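Long-range contacts in Exo-beta-1,3-glucanase (Streptomyces sp. SirexAA-E, PDB 4PEY), which cleaves glucose units successively from the non-reducing ends of beta-1,3-glucans such as laminarin, acting as a secreted family 55 glycoside hydrolase: residues M58-T63 with A78-N83; G62-I67 with T87-D92; Y74-G79 with W109-N114; L115-V120 with R135-K140. The protein carries 1 engineered substitution. All coordinates share one frame; numbering follows the deposited sequence. Where two conformers were deposited one is given.

Interaction 1 (M58-T63 with A78-N83)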
loop_
_atom_site.group_PDB
_atom_site.type_symbol
_atom_site.label_atom_id
_atom_site.label_comp_id
_atom_site.label_asym_id
_atom_site.label_seq_id
_atom_site.Cartn_x
_atom_site.Cartn_y
_atom_site.Cartn_z
ATOM N N MET A 58 -2.375 -15.944 12.774
ATOM C CA MET A 58 -3.115 -16.738 11.798
ATOM C C MET A 58 -4.166 -17.585 12.491
ATOM O O MET A 58 -3.860 -18.280 13.453
ATOM C CB MET A 58 -2.160 -17.634 11.005
ATOM C CG MET A 58 -1.276 -16.879 10.028
ATOM S SD MET A 58 -2.240 -16.332 8.613
ATOM C CE MET A 58 -0.960 -15.741 7.516
ATOM N N PHE A 59 -5.393 -17.536 11.993
ATOM C CA PHE A 59 -6.495 -18.241 12.632
ATOM C C PHE A 59 -7.076 -19.330 11.739
ATOM O O PHE A 59 -7.539 -19.053 10.627
ATOM C CB PHE A 59 -7.585 -17.235 13.028
ATOM C CG PHE A 59 -7.187 -16.331 14.165
ATOM C CD1 PHE A 59 -6.287 -15.288 13.971
ATOM C CD2 PHE A 59 -7.711 -16.530 15.433
ATOM C CE1 PHE A 59 -5.914 -14.468 15.029
ATOM C CE2 PHE A 59 -7.351 -15.715 16.483
ATOM C CZ PHE A 59 -6.447 -14.685 16.286
ATOM N N LYS A 60 -7.043 -20.568 12.229
ATOM C CA LYS A 60 -7.617 -21.699 11.497
ATOM C C LYS A 60 -9.128 -21.532 11.362
ATOM O O LYS A 60 -9.768 -20.872 12.193
ATOM C CB LYS A 60 -7.296 -23.025 12.193
ATOM C CG LYS A 60 -5.814 -23.324 12.315
ATOM C CD LYS A 60 -5.575 -24.753 12.788
ATOM C CE LYS A 60 -4.097 -25.091 12.747
ATOM N NZ LYS A 60 -3.841 -26.529 13.054
ATOM N N PRO A 61 -9.712 -22.123 10.308
ATOM C CA PRO A 61 -11.163 -21.987 10.125
ATOM C C PRO A 61 -11.972 -22.417 11.343
ATOM O O PRO A 61 -11.623 -23.390 12.028
ATOM C CB PRO A 61 -11.453 -22.906 8.939
ATOM C CG PRO A 61 -10.192 -22.917 8.166
ATOM C CD PRO A 61 -9.076 -22.817 9.173
ATOM N N GLY A 62 -13.044 -21.675 11.607
ATOM C CA GLY A 62 -13.905 -21.938 12.741
ATOM C C GLY A 62 -14.503 -20.651 13.266
ATOM O O GLY A 62 -14.497 -19.628 12.576
ATOM N N THR A 63 -15.006 -20.704 14.495
ATOM C CA THR A 63 -15.647 -19.558 15.126
ATOM C C THR A 63 -14.944 -19.220 16.432
ATOM O O THR A 63 -14.705 -20.097 17.269
ATOM C CB THR A 63 -17.149 -19.827 15.381
ATOM O OG1 THR A 63 -17.807 -20.062 14.131
ATOM C CG2 THR A 63 -17.808 -18.641 16.074
ATOM N N ALA A 78 -4.899 -12.720 10.020
ATOM C CA ALA A 78 -5.642 -13.309 8.915
ATOM C C ALA A 78 -6.287 -14.632 9.284
ATOM O O ALA A 78 -5.844 -15.329 10.203
ATOM C CB ALA A 78 -4.724 -13.505 7.700
ATOM N N GLY A 79 -7.335 -14.967 8.541
ATOM C CA GLY A 79 -7.937 -16.287 8.606
ATOM C C GLY A 79 -7.309 -17.224 7.587
ATOM O O GLY A 79 -6.676 -16.789 6.618
ATOM N N LEU A 80 -7.502 -18.519 7.809
ATOM C CA LEU A 80 -6.881 -19.551 6.988
ATOM C C LEU A 80 -7.913 -20.395 6.236
ATOM O O LEU A 80 -7.621 -21.506 5.807
ATOM C CB LEU A 80 -5.998 -20.450 7.860
ATOM C CG LEU A 80 -4.723 -19.820 8.432
ATOM C CD1 LEU A 80 -4.128 -20.700 9.544
ATOM C CD2 LEU A 80 -3.694 -19.570 7.324
ATOM N N GLY A 81 -9.118 -19.860 6.067
ATOM C CA GLY A 81 -10.110 -20.518 5.238
ATOM C C GLY A 81 -9.939 -20.146 3.779
ATOM O O GLY A 81 -9.219 -19.206 3.442
ATOM N N LEU A 82 -10.605 -20.884 2.902
ATOM C CA LEU A 82 -10.617 -20.533 1.494
ATOM C C LEU A 82 -11.452 -19.271 1.301
ATOM O O LEU A 82 -11.178 -18.456 0.419
ATOM C CB LEU A 82 -11.167 -21.687 0.655
ATOM C CG LEU A 82 -11.137 -21.495 -0.858
ATOM C CD1 LEU A 82 -9.713 -21.269 -1.360
ATOM C CD2 LEU A 82 -11.766 -22.696 -1.530
ATOM N N ASN A 83 -12.463 -19.113 2.153
ATOM C CA ASN A 83 -13.364 -17.971 2.100
ATOM C C ASN A 83 -13.390 -17.225 3.439
ATOM O O ASN A 83 -13.151 -17.822 4.492
ATOM C CB ASN A 83 -14.769 -18.443 1.706
ATOM C CG ASN A 83 -14.838 -18.928 0.267
ATOM O OD1 ASN A 83 -15.070 -20.112 -0.000
ATOM N ND2 ASN A 83 -14.630 -18.012 -0.671
#
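Leu80 packs its side chain against the end of strand 55-59, meeting Met58, Phe59 and Pro61. Its CB sits 3.5 Å from the carbonyl oxygen Phe59 O and 4.1 Å from Pro61 CD. The first torsion sets CG anti to Leu80's own carbonyl carbon (chi1 -69°), and this CG still lies against Phe59 O. Beyond it the branches part: Leu80 CD1 reaches Phe59 C and comes within 3.9 Å of Met58 CB, while Leu80 CD2 meets Met58 SD at 3.8 Å, the latter in one of two modelled conformers of the methionine. The two side chains meet at about a right angle, and in the same conformer the sulfur also touches Ala78 CB. Leu225 and Leu227 of strand 224-228 pack on this Met58-Leu80 side. The backbones hold a parallel register through Phe59 N to Ala78 O (2.9 Å, N-H...O 153°), followed by a weak bond from Leu80 N to Phe59 O, bent to 127° where the strands give way to turns. The Phe59 side chain lies on the opposite sheet face from Met58; Ala78 O approaches the edge of its ring in plane, near CD1. That ring stacks with Phe27 and meets Tyr64 and Phe89 edge-to-face. Further on, Pro61 CG rests 3.8 Å from Gly81 CA. Parallel strands paired in register, with Phe59 turned to one face and Met58 to the other, are characteristic of neighbouring coils in a right-handed parallel beta-helix, the fold of family 55 enzymes.

Interaction 2 (G62-I67 with T87-D92)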
loop_
_atom_site.group_PDB
_atom_site.type_symbol
_atom_site.label_atom_id
_atom_site.label_comp_id
_atom_site.label_asym_id
_atom_site.label_seq_id
_atom_site.Cartn_x
_atom_site.Cartn_y
_atom_site.Cartn_z
ATOM N N GLY A 62 -13.044 -21.675 11.607
ATOM C CA GLY A 62 -13.905 -21.938 12.741
ATOM C C GLY A 62 -14.503 -20.651 13.266
ATOM O O GLY A 62 -14.497 -19.628 12.576
ATOM N N THR A 63 -15.006 -20.704 14.495
ATOM C CA THR A 63 -15.647 -19.558 15.126
ATOM C C THR A 63 -14.944 -19.220 16.432
ATOM O O THR A 63 -14.705 -20.097 17.269
ATOM C CB THR A 63 -17.149 -19.827 15.381
ATOM O OG1 THR A 63 -17.807 -20.062 14.131
ATOM C CG2 THR A 63 -17.808 -18.641 16.074
ATOM N N TYR A 64 -14.609 -17.943 16.591
ATOM C CA TYR A 64 -13.874 -17.455 17.745
ATOM C C TYR A 64 -14.736 -16.478 18.508
ATOM O O TYR A 64 -15.343 -15.595 17.909
ATOM C CB TYR A 64 -12.567 -16.788 17.310
ATOM C CG TYR A 64 -11.639 -17.750 16.610
ATOM C CD1 TYR A 64 -11.774 -18.012 15.247
ATOM C CD2 TYR A 64 -10.640 -18.412 17.313
ATOM C CE1 TYR A 64 -10.941 -18.908 14.604
ATOM C CE2 TYR A 64 -9.790 -19.306 16.672
ATOM C CZ TYR A 64 -9.948 -19.549 15.321
ATOM O OH TYR A 64 -9.118 -20.440 14.682
ATOM N N ASN A 65 -14.793 -16.645 19.826
ATOM C CA ASN A 65 -15.622 -15.797 20.666
ATOM C C ASN A 65 -14.796 -14.951 21.614
ATOM O O ASN A 65 -13.634 -15.272 21.897
ATOM C CB ASN A 65 -16.605 -16.650 21.459
ATOM C CG ASN A 65 -17.492 -17.472 20.564
ATOM O OD1 ASN A 65 -18.284 -16.925 19.810
ATOM N ND2 ASN A 65 -17.359 -18.795 20.636
ATOM N N ASP A 66 -15.407 -13.873 22.101
ATOM C CA ASP A 66 -14.814 -13.047 23.151
ATOM C C ASP A 66 -13.437 -12.558 22.756
ATOM O O ASP A 66 -12.499 -12.596 23.552
ATOM C CB ASP A 66 -14.736 -13.832 24.461
ATOM C CG ASP A 66 -16.044 -14.519 24.798
ATOM O OD1 ASP A 66 -17.049 -13.808 25.000
ATOM O OD2 ASP A 66 -16.075 -15.768 24.855
ATOM N N ILE A 67 -13.310 -12.098 21.521
ATOM C CA ILE A 67 -12.009 -11.658 21.047
ATOM C C ILE A 67 -12.032 -10.196 20.610
ATOM O O ILE A 67 -12.893 -9.778 19.848
ATOM C CB ILE A 67 -11.513 -12.558 19.888
ATOM C CG1 ILE A 67 -10.126 -12.116 19.416
ATOM C CG2 ILE A 67 -12.524 -12.605 18.736
ATOM C CD1 ILE A 67 -9.537 -13.040 18.396
ATOM N N THR A 87 -13.709 -18.236 8.659
ATOM C CA THR A 87 -13.038 -17.869 9.904
ATOM C C THR A 87 -13.726 -16.646 10.481
ATOM O O THR A 87 -13.501 -15.528 10.019
ATOM C CB THR A 87 -11.532 -17.575 9.690
ATOM O OG1 THR A 87 -10.958 -18.609 8.880
ATOM C CG2 THR A 87 -10.801 -17.539 11.022
ATOM N N THR A 88 -14.567 -16.867 11.487
ATOM C CA THR A 88 -15.439 -15.818 11.992
ATOM C C THR A 88 -15.084 -15.439 13.426
ATOM O O THR A 88 -14.933 -16.305 14.290
ATOM C CB THR A 88 -16.922 -16.255 11.929
ATOM O OG1 THR A 88 -17.299 -16.479 10.563
ATOM C CG2 THR A 88 -17.829 -15.179 12.522
ATOM N N PHE A 89 -14.938 -14.139 13.660
ATOM C CA PHE A 89 -14.755 -13.601 15.006
ATOM C C PHE A 89 -16.069 -13.045 15.513
ATOM O O PHE A 89 -16.651 -12.157 14.876
ATOM C CB PHE A 89 -13.734 -12.451 15.051
ATOM C CG PHE A 89 -12.288 -12.859 14.878
ATOM C CD1 PHE A 89 -11.923 -14.155 14.551
ATOM C CD2 PHE A 89 -11.291 -11.908 15.045
ATOM C CE1 PHE A 89 -10.581 -14.499 14.399
ATOM C CE2 PHE A 89 -9.955 -12.238 14.890
ATOM C CZ PHE A 89 -9.598 -13.533 14.565
ATOM N N ASN A 90 -16.541 -13.547 16.648
ATOM C CA ASN A 90 -17.523 -12.810 17.416
ATOM C C ASN A 90 -16.720 -11.862 18.282
ATOM O O ASN A 90 -16.232 -12.218 19.360
ATOM C CB ASN A 90 -18.422 -13.750 18.206
ATOM C CG ASN A 90 -19.322 -14.542 17.295
ATOM O OD1 ASN A 90 -19.916 -13.981 16.366
ATOM N ND2 ASN A 90 -19.389 -15.848 17.508
ATOM N N GLY A 91 -16.523 -10.666 17.741
ATOM C CA GLY A 91 -15.555 -9.732 18.276
ATOM C C GLY A 91 -14.970 -8.877 17.172
ATOM O O GLY A 91 -15.586 -8.717 16.119
ATOM N N ASP A 92 -13.769 -8.346 17.411
ATOM C CA ASP A 92 -13.249 -7.236 16.628
ATOM C C ASP A 92 -11.796 -7.426 16.217
ATOM O O ASP A 92 -11.026 -8.123 16.889
ATOM C CB ASP A 92 -13.355 -5.924 17.420
ATOM C CG ASP A 92 -14.792 -5.534 17.752
ATOM O OD1 ASP A 92 -15.514 -6.328 18.403
ATOM O OD2 ASP A 92 -15.195 -4.412 17.377
HETATM O O HOH W 1 -16.956 -19.436 10.716
HETATM O O HOH W 2 -14.394 -7.274 20.766
#
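Phe89 packs between Tyr64 and Ile67 where two successive coils of the parallel beta-helix lie against each other, strands 62-65 and 87-89 running 15° apart. Its edge is turned toward the face of the Tyr64 ring in an offset edge-to-face pair, planes at 70° and centroids 5.6 Å apart. Over one face of Phe89 lies Ile67 CD1, 3.9 Å from the ring centroid but offset toward the rim, a CH-pi contact. Ile67 CG1 stands anti to the backbone N (chi1 -178°) and carries CD1 on to the ring, while CG2 packs on Phe89 CB and CG. An alanine in place of Phe89 would probably open a gap here, leaving the Tyr64 face and Ile67 CD1 without their partner. Tyr64 OH, at the far end of its ring, bonds to Lys60 O. The other side of the contact is more exposed and polar. Asn65 and Asn90 lie side by side with amides nearly coplanar, and Asn90 ND2 donates to Asn65 OD1 at 2.8 Å, nearly along the C=O axis. Asn90 OD1 in turn takes a bond from Asn118 ND2, forming an asparagine ladder through three coils. Thr63 CG2 touches Asn90 ND2 at 3.5 Å, and a water joins Thr88 OG1 to Gly62 O. Past a beta bulge that shifts the register by one residue, Gly91 CA comes within 3.1 Å of Ile67 O; a side chain at this glycine would run into that oxygen. Asp92, which touches a bound glucose, bonds through OD1 to Val120 N, and a water donates both to Asp92 OD1 (2.8 Å) and to Ile67 O (3.1 Å).

Interaction 3 (Y74-G79 with W109-N114)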
loop_
_atom_site.group_PDB
_atom_site.type_symbol
_atom_site.label_atom_id
_atom_site.label_comp_id
_atom_site.label_asym_id
_atom_site.label_seq_id
_atom_site.Cartn_x
_atom_site.Cartn_y
_atom_site.Cartn_z
ATOM N N TYR A 74 3.639 -3.660 12.782
ATOM C CA TYR A 74 4.253 -4.871 12.219
ATOM C C TYR A 74 3.541 -6.144 12.652
ATOM O O TYR A 74 4.170 -7.164 12.940
ATOM C CB TYR A 74 5.734 -4.957 12.598
ATOM C CG TYR A 74 6.525 -3.706 12.299
ATOM C CD1 TYR A 74 6.835 -3.342 10.988
ATOM C CD2 TYR A 74 6.962 -2.883 13.329
ATOM C CE1 TYR A 74 7.569 -2.189 10.718
ATOM C CE2 TYR A 74 7.685 -1.729 13.071
ATOM C CZ TYR A 74 7.990 -1.389 11.766
ATOM O OH TYR A 74 8.710 -0.240 11.535
ATOM N N THR A 75 2.216 -6.078 12.660
ATOM C CA THR A 75 1.389 -7.220 12.997
ATOM C C THR A 75 0.399 -7.452 11.861
ATOM O O THR A 75 -0.340 -6.540 11.493
ATOM C CB THR A 75 0.638 -6.995 14.331
ATOM O OG1 THR A 75 1.589 -6.743 15.377
ATOM C CG2 THR A 75 -0.169 -8.209 14.695
ATOM N N SER A 76 0.408 -8.656 11.287
ATOM C CA SER A 76 -0.631 -9.057 10.346
ATOM C C SER A 76 -1.591 -9.997 11.055
ATOM O O SER A 76 -1.186 -10.765 11.933
ATOM C CB SER A 76 -0.044 -9.747 9.107
ATOM O OG SER A 76 0.679 -10.917 9.455
ATOM N N ILE A 77 -2.866 -9.936 10.683
ATOM C CA ILE A 77 -3.825 -10.904 11.204
ATOM C C ILE A 77 -4.660 -11.417 10.044
ATOM O O ILE A 77 -5.040 -10.654 9.156
ATOM C CB ILE A 77 -4.717 -10.301 12.328
ATOM C CG1 ILE A 77 -5.609 -11.381 12.947
ATOM C CG2 ILE A 77 -5.536 -9.114 11.824
ATOM C CD1 ILE A 77 -6.239 -10.950 14.256
ATOM N N ALA A 78 -4.899 -12.720 10.020
ATOM C CA ALA A 78 -5.642 -13.309 8.915
ATOM C C ALA A 78 -6.287 -14.632 9.284
ATOM O O ALA A 78 -5.844 -15.329 10.203
ATOM C CB ALA A 78 -4.724 -13.505 7.700
ATOM N N GLY A 79 -7.335 -14.967 8.541
ATOM C CA GLY A 79 -7.937 -16.287 8.606
ATOM C C GLY A 79 -7.309 -17.224 7.587
ATOM O O GLY A 79 -6.676 -16.789 6.618
ATOM N N TRP A 109 1.883 0.085 8.825
ATOM C CA TRP A 109 2.541 -1.227 8.725
ATOM C C TRP A 109 1.825 -2.317 9.519
ATOM O O TRP A 109 2.380 -2.899 10.452
ATOM C CB TRP A 109 4.028 -1.140 9.160
ATOM C CG TRP A 109 4.839 -0.141 8.346
ATOM C CD1 TRP A 109 4.970 -0.102 6.983
ATOM C CD2 TRP A 109 5.611 0.961 8.851
ATOM N NE1 TRP A 109 5.769 0.957 6.611
ATOM C CE2 TRP A 109 6.174 1.626 7.741
ATOM C CE3 TRP A 109 5.886 1.449 10.135
ATOM C CZ2 TRP A 109 6.973 2.762 7.873
ATOM C CZ3 TRP A 109 6.676 2.579 10.267
ATOM C CH2 TRP A 109 7.215 3.225 9.142
ATOM N N ARG A 110 0.589 -2.605 9.129
ATOM C CA ARG A 110 -0.158 -3.701 9.742
ATOM C C ARG A 110 -1.208 -4.153 8.734
ATOM O O ARG A 110 -1.401 -3.492 7.719
ATOM C CB ARG A 110 -0.784 -3.265 11.077
ATOM C CG ARG A 110 -1.821 -2.136 10.973
ATOM C CD ARG A 110 -1.962 -1.399 12.306
ATOM N NE ARG A 110 -0.794 -0.557 12.556
ATOM C CZ ARG A 110 -0.509 0.031 13.716
ATOM N NH1 ARG A 110 -1.293 -0.153 14.782
ATOM N NH2 ARG A 110 0.581 0.785 13.815
ATOM N N SER A 111 -1.872 -5.280 8.973
ATOM C CA SER A 111 -2.835 -5.753 7.979
ATOM C C SER A 111 -3.874 -6.706 8.535
ATOM O O SER A 111 -3.623 -7.406 9.515
ATOM C CB SER A 111 -2.104 -6.442 6.820
ATOM O OG SER A 111 -1.419 -7.598 7.276
ATOM N N ALA A 112 -5.032 -6.733 7.876
ATOM C CA ALA A 112 -6.104 -7.694 8.167
ATOM C C ALA A 112 -6.574 -8.312 6.867
ATOM O O ALA A 112 -6.780 -7.596 5.889
ATOM C CB ALA A 112 -7.276 -7.021 8.879
ATOM N N GLU A 113 -6.747 -9.631 6.854
ATOM C CA GLU A 113 -7.189 -10.325 5.647
ATOM C C GLU A 113 -7.993 -11.596 5.940
ATOM O O GLU A 113 -7.688 -12.339 6.867
ATOM C CB GLU A 113 -5.968 -10.666 4.773
ATOM C CG GLU A 113 -6.278 -11.324 3.430
ATOM C CD GLU A 113 -5.061 -11.388 2.518
ATOM O OE1 GLU A 113 -3.921 -11.544 3.027
ATOM O OE2 GLU A 113 -5.237 -11.276 1.283
ATOM N N ASN A 114 -9.025 -11.836 5.137
ATOM C CA ASN A 114 -9.664 -13.159 5.075
ATOM C C ASN A 114 -10.326 -13.593 6.384
ATOM O O ASN A 114 -10.207 -14.748 6.813
ATOM C CB ASN A 114 -8.634 -14.211 4.621
ATOM C CG ASN A 114 -9.286 -15.486 4.097
ATOM O OD1 ASN A 114 -10.389 -15.451 3.550
ATOM N ND2 ASN A 114 -8.598 -16.619 4.256
HETATM O O HOH W 3 -3.117 -9.788 7.136
#
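Strand 75-79 and strand 110-113 run parallel, their axes 3° apart and 4.7 Å away, and bonds such as Ile77 N to Ser111 O (2.9 Å) and Glu113 N to Ile77 O alternate between them. Before the first strand pair, Tyr74 N makes a weak bond to Trp109 O, and the two aromatic side chains lie side by side, pointing the same way. Their planes are only 4° apart but slid so far that the rings barely overlap; Tyr74 OH comes 3.6 Å from Trp109 CE3, and Tyr74 CE1 lies near Trp109 CB. The hydroxyl also bonds to Gln49 O and Arg374 NH1, and Arg374 makes a cation-pi contact with Trp109. An alanine in place of Tyr74 would probably open a gap beside the indole and leave Gln49 O and Arg374 NH1 without this hydroxyl partner. Farther on, Ser111 OG is turned between its backbone N and carbonyl carbon (chi1 63°) and approaches Ser76 CB; a water links this oxygen to Ile77 O. On the other face Ile77 CG2 meets Ala112 CB at 4.0 Å. At the far end Asn114 ND2 donates to Gly79 O at 3.0 Å from above the carbonyl plane, and also bonds to Gly81 O. Trp109 lies about 4 Å, side chain to side chain, from the substrate-binding Trp402. In this beta-helix, strand 55-59 borders strand 75-79 and strand 134-135 borders strand 110-113; helix 34-45 packs on Tyr74 and Thr75, and strand 224-228 on Glu113 and Asn114.

Interaction 4 (L115-V120 with R135-K140)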
loop_
_atom_site.group_PDB
_atom_site.type_symbol
_atom_site.label_atom_id
_atom_site.label_comp_id
_atom_site.label_asym_id
_atom_site.label_seq_id
_atom_site.Cartn_x
_atom_site.Cartn_y
_atom_site.Cartn_z
ATOM N N LEU A 115 -11.044 -12.655 6.994
ATOM C CA LEU A 115 -11.811 -12.905 8.211
ATOM C C LEU A 115 -13.218 -12.350 8.081
ATOM O O LEU A 115 -13.435 -11.345 7.390
ATOM C CB LEU A 115 -11.143 -12.260 9.432
ATOM C CG LEU A 115 -9.783 -12.783 9.883
ATOM C CD1 LEU A 115 -9.105 -11.766 10.775
ATOM C CD2 LEU A 115 -9.952 -14.102 10.618
ATOM N N ALA A 116 -14.164 -12.985 8.768
ATOM C CA ALA A 116 -15.486 -12.394 8.973
ATOM C C ALA A 116 -15.568 -11.864 10.406
ATOM O O ALA A 116 -15.132 -12.539 11.349
ATOM C CB ALA A 116 -16.593 -13.408 8.703
ATOM N N LEU A 117 -16.089 -10.648 10.562
ATOM C CA LEU A 117 -16.159 -9.999 11.872
ATOM C C LEU A 117 -17.600 -9.702 12.268
ATOM O O LEU A 117 -18.380 -9.167 11.472
ATOM C CB LEU A 117 -15.363 -8.694 11.883
ATOM C CG LEU A 117 -13.917 -8.762 11.407
ATOM C CD1 LEU A 117 -13.305 -7.371 11.472
ATOM C CD2 LEU A 117 -13.102 -9.747 12.236
ATOM N N ASN A 118 -17.932 -10.059 13.504
ATOM C CA ASN A 118 -19.214 -9.743 14.125
ATOM C C ASN A 118 -18.922 -8.814 15.310
ATOM O O ASN A 118 -18.825 -9.275 16.450
ATOM C CB ASN A 118 -19.922 -11.034 14.573
ATOM C CG ASN A 118 -21.317 -10.792 15.127
ATOM O OD1 ASN A 118 -21.972 -9.797 14.804
ATOM N ND2 ASN A 118 -21.788 -11.721 15.956
ATOM N N PRO A 119 -18.718 -7.506 15.035
ATOM C CA PRO A 119 -18.156 -6.605 16.061
ATOM C C PRO A 119 -19.079 -6.407 17.263
ATOM O O PRO A 119 -20.304 -6.335 17.094
ATOM C CB PRO A 119 -17.934 -5.288 15.301
ATOM C CG PRO A 119 -18.852 -5.355 14.127
ATOM C CD PRO A 119 -18.951 -6.816 13.754
ATOM N N VAL A 120 -18.491 -6.293 18.454
ATOM C CA VAL A 120 -19.272 -6.382 19.689
ATOM C C VAL A 120 -20.308 -5.253 19.850
ATOM O O VAL A 120 -21.377 -5.482 20.415
ATOM C CB VAL A 120 -18.343 -6.431 20.942
ATOM C CG1 VAL A 120 -17.667 -5.100 21.184
ATOM C CG2 VAL A 120 -19.124 -6.852 22.179
ATOM N N ARG A 135 -8.170 -6.451 3.437
ATOM C CA ARG A 135 -8.501 -7.239 2.239
ATOM C C ARG A 135 -9.351 -8.465 2.529
ATOM O O ARG A 135 -9.143 -9.132 3.534
ATOM C CB ARG A 135 -7.231 -7.741 1.543
ATOM C CG ARG A 135 -6.336 -6.689 0.920
ATOM C CD ARG A 135 -5.095 -7.360 0.319
ATOM N NE ARG A 135 -4.142 -6.399 -0.239
ATOM C CZ ARG A 135 -4.176 -5.918 -1.478
ATOM N NH1 ARG A 135 -5.134 -6.295 -2.325
ATOM N NH2 ARG A 135 -3.252 -5.038 -1.863
ATOM N N ARG A 136 -10.278 -8.780 1.631
ATOM C CA ARG A 136 -11.033 -10.035 1.713
ATOM C C ARG A 136 -11.667 -10.190 3.096
ATOM O O ARG A 136 -11.632 -11.263 3.697
ATOM C CB ARG A 136 -10.120 -11.236 1.387
ATOM C CG ARG A 136 -10.836 -12.491 0.892
ATOM C CD ARG A 136 -9.844 -13.652 0.707
ATOM N NE ARG A 136 -10.483 -14.881 0.235
ATOM C CZ ARG A 136 -10.707 -15.160 -1.043
ATOM N NH1 ARG A 136 -11.290 -16.302 -1.386
ATOM N NH2 ARG A 136 -10.348 -14.295 -1.979
ATOM N N MET A 137 -12.254 -9.103 3.590
ATOM C CA MET A 137 -12.905 -9.097 4.894
ATOM C C MET A 137 -14.417 -9.090 4.736
ATOM O O MET A 137 -14.948 -8.469 3.810
ATOM C CB MET A 137 -12.472 -7.867 5.707
ATOM C CG MET A 137 -10.973 -7.807 5.985
ATOM S SD MET A 137 -10.384 -9.053 7.159
ATOM C CE MET A 137 -11.099 -8.466 8.696
ATOM N N HIS A 138 -15.117 -9.742 5.664
ATOM C CA HIS A 138 -16.566 -9.617 5.741
ATOM C C HIS A 138 -16.943 -9.023 7.086
ATOM O O HIS A 138 -16.858 -9.706 8.104
ATOM C CB HIS A 138 -17.280 -10.962 5.562
ATOM C CG HIS A 138 -18.774 -10.837 5.539
ATOM N ND1 HIS A 138 -19.620 -11.890 5.822
ATOM C CD2 HIS A 138 -19.571 -9.770 5.290
ATOM C CE1 HIS A 138 -20.875 -11.481 5.725
ATOM N NE2 HIS A 138 -20.871 -10.195 5.414
ATOM N N VAL A 139 -17.364 -7.760 7.096
ATOM C CA VAL A 139 -17.781 -7.137 8.351
ATOM C C VAL A 139 -19.298 -7.192 8.449
ATOM O O VAL A 139 -20.008 -6.577 7.641
ATOM C CB VAL A 139 -17.298 -5.678 8.474
ATOM C CG1 VAL A 139 -17.689 -5.118 9.837
ATOM C CG2 VAL A 139 -15.784 -5.600 8.283
ATOM N N LYS A 140 -19.793 -7.955 9.425
ATOM C CA LYS A 140 -21.231 -8.106 9.614
ATOM C C LYS A 140 -21.703 -7.005 10.559
ATOM O O LYS A 140 -22.083 -7.257 11.700
ATOM C CB LYS A 140 -21.564 -9.505 10.145
ATOM C CG LYS A 140 -20.994 -10.604 9.248
ATOM C CD LYS A 140 -21.524 -11.993 9.567
ATOM C CE LYS A 140 -20.965 -12.527 10.864
ATOM N NZ LYS A 140 -21.207 -13.991 11.031
#
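His138 stands beside Ala116: the two CB atoms are 4.0 Å apart, and Ala116 CB lies oblique to the imidazole ring. One face of the ring carries Lys140 CG, 3.6 Å above the plane and offset toward the rim. Both ring nitrogens are engaged, ND1 with Asp85 OD1 and NE2 with Asp164 OD1, so two acidic partners would be expected to favour the protonated imidazole. These residues belong to adjacent coils of the parallel beta-helix, paired in register at Ala116-His138 and Leu117-Val139. The backbone bonds are short and fairly straight: His138 N to Leu115 O, Leu117 N to His138 O at 2.7 Å, and Lys140 N to Leu117 O. On the sheet face opposite His138, Leu117 packs with Val139 and strand 162-168 continues the stack beyond Val139. Past the strand pair, Lys140 CB lies 3.5 Å from Leu117 O, while its CE comes against Asn118 CB. Pro119 CD follows, 3.8 Å from Lys140 O. Before the pair, the Met137 chain is bent at chi2 and chi3 (both -70°), which brings its CE to 3.7 Å from Leu117 CD1 and 3.9 Å from Leu115 CB, while Met137 SD takes a weak, long bond from Leu115 N.

Overall arrangement
The four contacts join successive coils of one beta-helix, their centres 9 to 15 Å apart. Interactions 1 and 3 share strand 75-79, which carries strand 55-59 along one edge and strand 110-113 along the other. Interactions 2 and 4 form a second row, strands 62-65, 87-94 and 116-118 with 138-144, joined by backbone bonds between Phe89 and both Ala116 and Asn118. The rows also meet: the chain runs from strand 55-59 of interaction 1 into strand 62-65 of interaction 2, and Leu82 O bonds to Arg136 NH1 between 1 and 4. Along the chain interactions 2 and 3 alternate, consistent with the winding of the beta-helix, while 4 follows all three. Asp92 and Val120, from 2 and 4, contact a bound glycan.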